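Local coordinates for protein transcriptional regulator ComR (Streptococcus vestibularis F0396, PDB 6HU8) that regulates competence as a pheromone-sensing transcription factor of the RNPP family, probably binding DNA through its helix-turn-helix domain, at residues G8-T13 with L66-R71; L252-E257 with K265-N270. All blocks are in the same frame, centred on the assembly; numbering follows the deposited sequence.

Contact 1. Residues G8-T13 with L66-R71; sequences GLRIKT and LLDHDR
Arg10 reaches Asp70 by a chain that is straight at CD (chi2 -179°) and then bends at chi3, where NE turns off. Asp70 sets its CG anti to its own carbonyl carbon (chi1 -67°), and its carboxylate meets the end of the guanidinium. The grip is end-on: both terminal nitrogens go to one oxygen. Arg10 NH2 lies 2.6 Å from Asp70 OD2, on the anti side of the carboxylate. Arg10 NH1 lies 2.7 Å from Asp70 OD2 and meets it from above the carboxylate plane. OD2 lies in the guanidinium plane, and because the two N-H groups share it, both bonds are bent. Asp70 OD2 is also hydrogen-bonded to Ser6 OG of the same helix 3-17 as Arg10. One guanidinium face carries Leu67 O and Asp68 CB, both offset toward its rim. Arg10 NE donates to a water, 2.8 Å away, which in turn donates to Asp68 OD2. Asp68 has positive phi just past the helix end, and a type II' turn from Leu67 to Asp70 carries the chain round beside the arginine. Apart from these polar groups, Ile11 CG1 touches Leu66 CD1 at 4.2 Å, the two side chains crossing at about a right angle. The contact thus joins helix 3-17 to the end of helix 63-67 in the N-terminal helical bundle with the Cro/C1-type helix-turn-helix, which probably binds DNA. Ile11 also packs on helix 34-41, and Ile11 and Leu66 share Ile55 of helix 49-59.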
# COMPACT_ATOMS: atom_id res chain seq x y z
N GLY A 8 -23.52 -5.01 13.34
CA GLY A 8 -22.74 -5.59 14.42
C GLY A 8 -23.57 -6.42 15.41
O GLY A 8 -23.19 -7.53 15.80
N LEU A 9 -24.71 -5.90 15.83
CA LEU A 9 -25.54 -6.63 16.80
C LEU A 9 -26.17 -7.88 16.19
O LEU A 9 -26.33 -8.88 16.87
CB LEU A 9 -26.62 -5.71 17.36
CG LEU A 9 -27.61 -6.33 18.35
CD1 LEU A 9 -26.92 -6.72 19.68
CD2 LEU A 9 -28.78 -5.38 18.56
N ARG A 10 -26.51 -7.85 14.90
CA ARG A 10 -27.04 -9.05 14.25
C ARG A 10 -26.01 -10.16 14.20
O ARG A 10 -26.30 -11.32 14.44
CB ARG A 10 -27.54 -8.74 12.84
CG ARG A 10 -28.98 -8.29 12.82
CD ARG A 10 -29.44 -8.00 11.41
NE ARG A 10 -30.27 -6.80 11.37
CZ ARG A 10 -29.88 -5.64 10.85
NH1 ARG A 10 -30.72 -4.61 10.86
NH2 ARG A 10 -28.67 -5.49 10.31
N ILE A 11 -24.78 -9.78 13.87
CA ILE A 11 -23.68 -10.72 13.83
C ILE A 11 -23.43 -11.29 15.22
O ILE A 11 -23.30 -12.51 15.40
CB ILE A 11 -22.40 -10.05 13.31
CG1 ILE A 11 -22.53 -9.76 11.80
CG2 ILE A 11 -21.20 -10.93 13.59
CD1 ILE A 11 -21.44 -8.83 11.26
N LYS A 12 -23.35 -10.39 16.20
CA LYS A 12 -23.09 -10.79 17.57
C LYS A 12 -24.20 -11.69 18.12
O LYS A 12 -23.91 -12.67 18.82
CB LYS A 12 -22.92 -9.56 18.46
CG LYS A 12 -22.58 -9.88 19.92
CD LYS A 12 -22.08 -8.64 20.63
CE LYS A 12 -22.97 -8.24 21.79
NZ LYS A 12 -22.66 -9.00 23.04
N THR A 13 -25.45 -11.34 17.83
CA THR A 13 -26.57 -12.12 18.35
C THR A 13 -26.56 -13.53 17.78
O THR A 13 -26.78 -14.50 18.51
CB THR A 13 -27.92 -11.45 18.06
OG1 THR A 13 -28.00 -10.22 18.79
CG2 THR A 13 -29.08 -12.33 18.50
N LEU A 66 -27.72 -11.68 7.47
CA LEU A 66 -27.06 -10.90 8.51
C LEU A 66 -27.36 -9.41 8.35
O LEU A 66 -27.24 -8.64 9.30
CB LEU A 66 -25.54 -11.12 8.46
CG LEU A 66 -25.04 -12.47 8.94
CD1 LEU A 66 -23.53 -12.52 8.82
CD2 LEU A 66 -25.49 -12.76 10.37
N LEU A 67 -27.70 -9.01 7.14
CA LEU A 67 -27.92 -7.59 6.89
C LEU A 67 -29.35 -7.15 7.19
O LEU A 67 -29.58 -5.98 7.50
CB LEU A 67 -27.58 -7.24 5.45
CG LEU A 67 -26.12 -7.37 5.02
CD1 LEU A 67 -26.02 -7.17 3.50
CD2 LEU A 67 -25.28 -6.36 5.78
N ASP A 68 -30.30 -8.09 7.12
CA ASP A 68 -31.73 -7.74 7.08
C ASP A 68 -31.93 -6.74 5.95
O ASP A 68 -31.72 -7.07 4.78
CB ASP A 68 -32.21 -7.18 8.41
CG ASP A 68 -33.62 -7.64 8.77
OD1 ASP A 68 -34.43 -7.85 7.86
OD2 ASP A 68 -33.90 -7.80 9.98
N HIS A 69 -32.27 -5.50 6.28
CA HIS A 69 -32.44 -4.50 5.22
C HIS A 69 -31.22 -3.59 5.06
O HIS A 69 -31.14 -2.82 4.10
CB HIS A 69 -33.69 -3.65 5.46
CG HIS A 69 -34.94 -4.46 5.66
ND1 HIS A 69 -36.02 -3.98 6.37
CD2 HIS A 69 -35.27 -5.71 5.25
CE1 HIS A 69 -36.97 -4.91 6.38
NE2 HIS A 69 -36.54 -5.96 5.72
N ASP A 70 -30.28 -3.67 6.01
CA ASP A 70 -29.06 -2.85 5.97
C ASP A 70 -28.19 -3.24 4.79
O ASP A 70 -28.28 -4.36 4.29
CB ASP A 70 -28.25 -3.00 7.27
CG ASP A 70 -28.96 -2.43 8.47
OD1 ASP A 70 -29.53 -1.32 8.35
OD2 ASP A 70 -28.94 -3.07 9.55
N ARG A 71 -27.33 -2.32 4.35
CA ARG A 71 -26.42 -2.59 3.23
C ARG A 71 -24.98 -2.25 3.58
O ARG A 71 -24.72 -1.47 4.50
CB ARG A 71 -26.84 -1.79 2.00
CG ARG A 71 -28.31 -1.96 1.66
CD ARG A 71 -28.86 -0.74 0.97
NE ARG A 71 -28.34 -0.60 -0.39
CZ ARG A 71 -28.08 0.56 -0.98
NH1 ARG A 71 -28.29 1.70 -0.32
NH2 ARG A 71 -27.61 0.59 -2.22
O HOH W 1 -32.84 -7.02 12.57

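Contact 2. Residues L252-E257 with K265-N270; sequences LEAKYE and KKATEN
Ala254 and Ala267 meet where the two helices are closest, with CA atoms only 4.1 Å apart. Here the packing is tight. Ala267 CB sits 3.3 Å from Ala254 O, and Ala254 CB lies 3.4 Å from Ala267 O. Each methyl rests against the backbone of the other helix. Small residues let the axes of segments 252-257 and 265-270 approach to 7.9 Å, antiparallel at 173°. Ala254 CB also touches Asn270 CB. The other side is polar and looser, and no direct hydrogen bond crosses it. A single water gathers its polar ends. It donates to Glu253 OE1 and to Glu257 OE1, the latter at 2.6 Å, and accepts from Asn270 ND2 and, weakly, from Lys266 NZ. Glu257 bends at chi2 (-68°), and its CD lies 3.6 Å from Lys266 CG. Lys266 NZ stays 4.0 Å from Glu257 OE1, so the opposite charges are near without a salt bridge. The amide of Asn270 packs against the CG atoms of both glutamates. Its OD1 is buried with no polar partner, whereas Glu257 OE2 is bonded by Asn261. The segments belong to the antiparallel hairpin of helices 246-261 and 264-279 in the ComR tetratricopeptide region. Glu253 also packs on helix 226-240, the preceding helix, while Ala267 touches Leu258 and, on the C-terminal tail, Leu299.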
# COMPACT_ATOMS: atom_id res chain seq x y z
N LEU A 252 18.43 4.86 -8.64
CA LEU A 252 18.65 3.75 -7.69
C LEU A 252 19.64 2.72 -8.21
O LEU A 252 20.50 2.25 -7.46
CB LEU A 252 17.33 3.04 -7.35
CG LEU A 252 16.36 3.74 -6.40
CD1 LEU A 252 14.94 3.16 -6.54
CD2 LEU A 252 16.86 3.58 -4.95
N GLU A 253 19.53 2.35 -9.49
CA GLU A 253 20.50 1.41 -10.06
C GLU A 253 21.92 2.00 -10.04
O GLU A 253 22.92 1.28 -9.84
CB GLU A 253 20.11 1.01 -11.49
CG GLU A 253 20.93 -0.20 -11.98
CD GLU A 253 20.53 -0.71 -13.35
OE1 GLU A 253 21.28 -1.53 -13.90
OE2 GLU A 253 19.46 -0.32 -13.86
N ALA A 254 22.03 3.31 -10.24
CA ALA A 254 23.31 3.99 -10.15
C ALA A 254 23.90 3.93 -8.74
O ALA A 254 25.10 3.67 -8.57
CB ALA A 254 23.17 5.44 -10.61
N LYS A 255 23.05 4.15 -7.73
CA LYS A 255 23.48 4.15 -6.34
C LYS A 255 23.93 2.75 -5.91
O LYS A 255 24.89 2.60 -5.15
CB LYS A 255 22.36 4.66 -5.43
CG LYS A 255 22.38 6.19 -5.27
CD LYS A 255 21.01 6.78 -5.10
CE LYS A 255 21.01 7.95 -4.12
NZ LYS A 255 21.97 9.04 -4.43
N TYR A 256 23.22 1.74 -6.41
CA TYR A 256 23.61 0.34 -6.21
C TYR A 256 25.02 0.04 -6.78
O TYR A 256 25.89 -0.53 -6.09
CB TYR A 256 22.57 -0.57 -6.86
CG TYR A 256 23.02 -2.01 -6.95
CD1 TYR A 256 23.02 -2.84 -5.83
CD2 TYR A 256 23.45 -2.54 -8.16
CE1 TYR A 256 23.44 -4.16 -5.92
CE2 TYR A 256 23.88 -3.85 -8.26
CZ TYR A 256 23.87 -4.65 -7.14
OH TYR A 256 24.29 -5.95 -7.25
N GLU A 257 25.23 0.41 -8.05
CA GLU A 257 26.53 0.20 -8.70
C GLU A 257 27.65 0.93 -7.95
O GLU A 257 28.74 0.37 -7.75
CB GLU A 257 26.49 0.66 -10.16
CG GLU A 257 25.65 -0.22 -11.06
CD GLU A 257 26.24 -1.62 -11.25
OE1 GLU A 257 25.50 -2.50 -11.76
OE2 GLU A 257 27.43 -1.84 -10.92
N LYS A 265 31.97 3.95 -13.44
CA LYS A 265 31.59 4.03 -14.86
C LYS A 265 30.15 3.58 -15.07
O LYS A 265 29.40 4.20 -15.83
CB LYS A 265 32.51 3.19 -15.74
CG LYS A 265 32.04 3.06 -17.20
CD LYS A 265 33.14 2.48 -18.09
CE LYS A 265 32.90 2.71 -19.58
NZ LYS A 265 31.77 1.88 -20.13
N LYS A 266 29.78 2.47 -14.44
CA LYS A 266 28.43 1.94 -14.57
C LYS A 266 27.45 2.86 -13.83
O LYS A 266 26.33 3.08 -14.29
CB LYS A 266 28.35 0.51 -14.02
CG LYS A 266 27.13 -0.27 -14.47
CD LYS A 266 27.03 -0.36 -15.98
CE LYS A 266 25.89 -1.28 -16.39
NZ LYS A 266 26.05 -2.61 -15.73
N ALA A 267 27.87 3.41 -12.70
CA ALA A 267 26.99 4.33 -11.98
C ALA A 267 26.76 5.60 -12.83
O ALA A 267 25.63 6.10 -12.90
CB ALA A 267 27.56 4.67 -10.61
N THR A 268 27.81 6.10 -13.48
CA THR A 268 27.70 7.25 -14.39
C THR A 268 26.78 6.97 -15.57
O THR A 268 25.98 7.84 -15.95
CB THR A 268 29.06 7.68 -14.94
OG1 THR A 268 29.94 7.94 -13.86
CG2 THR A 268 28.93 8.96 -15.79
N GLU A 269 26.89 5.77 -16.15
CA GLU A 269 26.00 5.37 -17.24
C GLU A 269 24.53 5.37 -16.79
O GLU A 269 23.65 5.86 -17.51
CB GLU A 269 26.39 3.99 -17.77
CG GLU A 269 27.78 3.97 -18.43
CD GLU A 269 28.25 2.58 -18.84
OE1 GLU A 269 27.58 1.59 -18.47
OE2 GLU A 269 29.29 2.49 -19.52
N ASN A 270 24.28 4.84 -15.60
CA ASN A 270 22.91 4.76 -15.08
C ASN A 270 22.34 6.14 -14.73
O ASN A 270 21.16 6.41 -15.02
CB ASN A 270 22.86 3.81 -13.88
CG ASN A 270 23.06 2.36 -14.28
OD1 ASN A 270 22.64 1.94 -15.37
ND2 ASN A 270 23.70 1.58 -13.43
O HOH W 2 24.00 -1.41 -13.56

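How the contacts relate
The two contacts lie on opposite sides of the chain's centre, with centres about 58 Å apart and nearest atoms about 41 Å apart. They share no helix. Contact 1 lies in the N-terminal helix-turn-helix part, probably the DNA-binding one, and is partly buried. It links the first helix to a helix end and turn distant in sequence, and a direct salt bridge carries it. Contact 2 is more buried and belongs to the tetratricopeptide region. It pairs two consecutive helices of a hairpin through alanine methyl-to-carbonyl packing and the aliphatic parts of longer polar side chains. Each contact has one water: it supplements a direct bridge in contact 1, whereas in contact 2 it is the polar link between the segments.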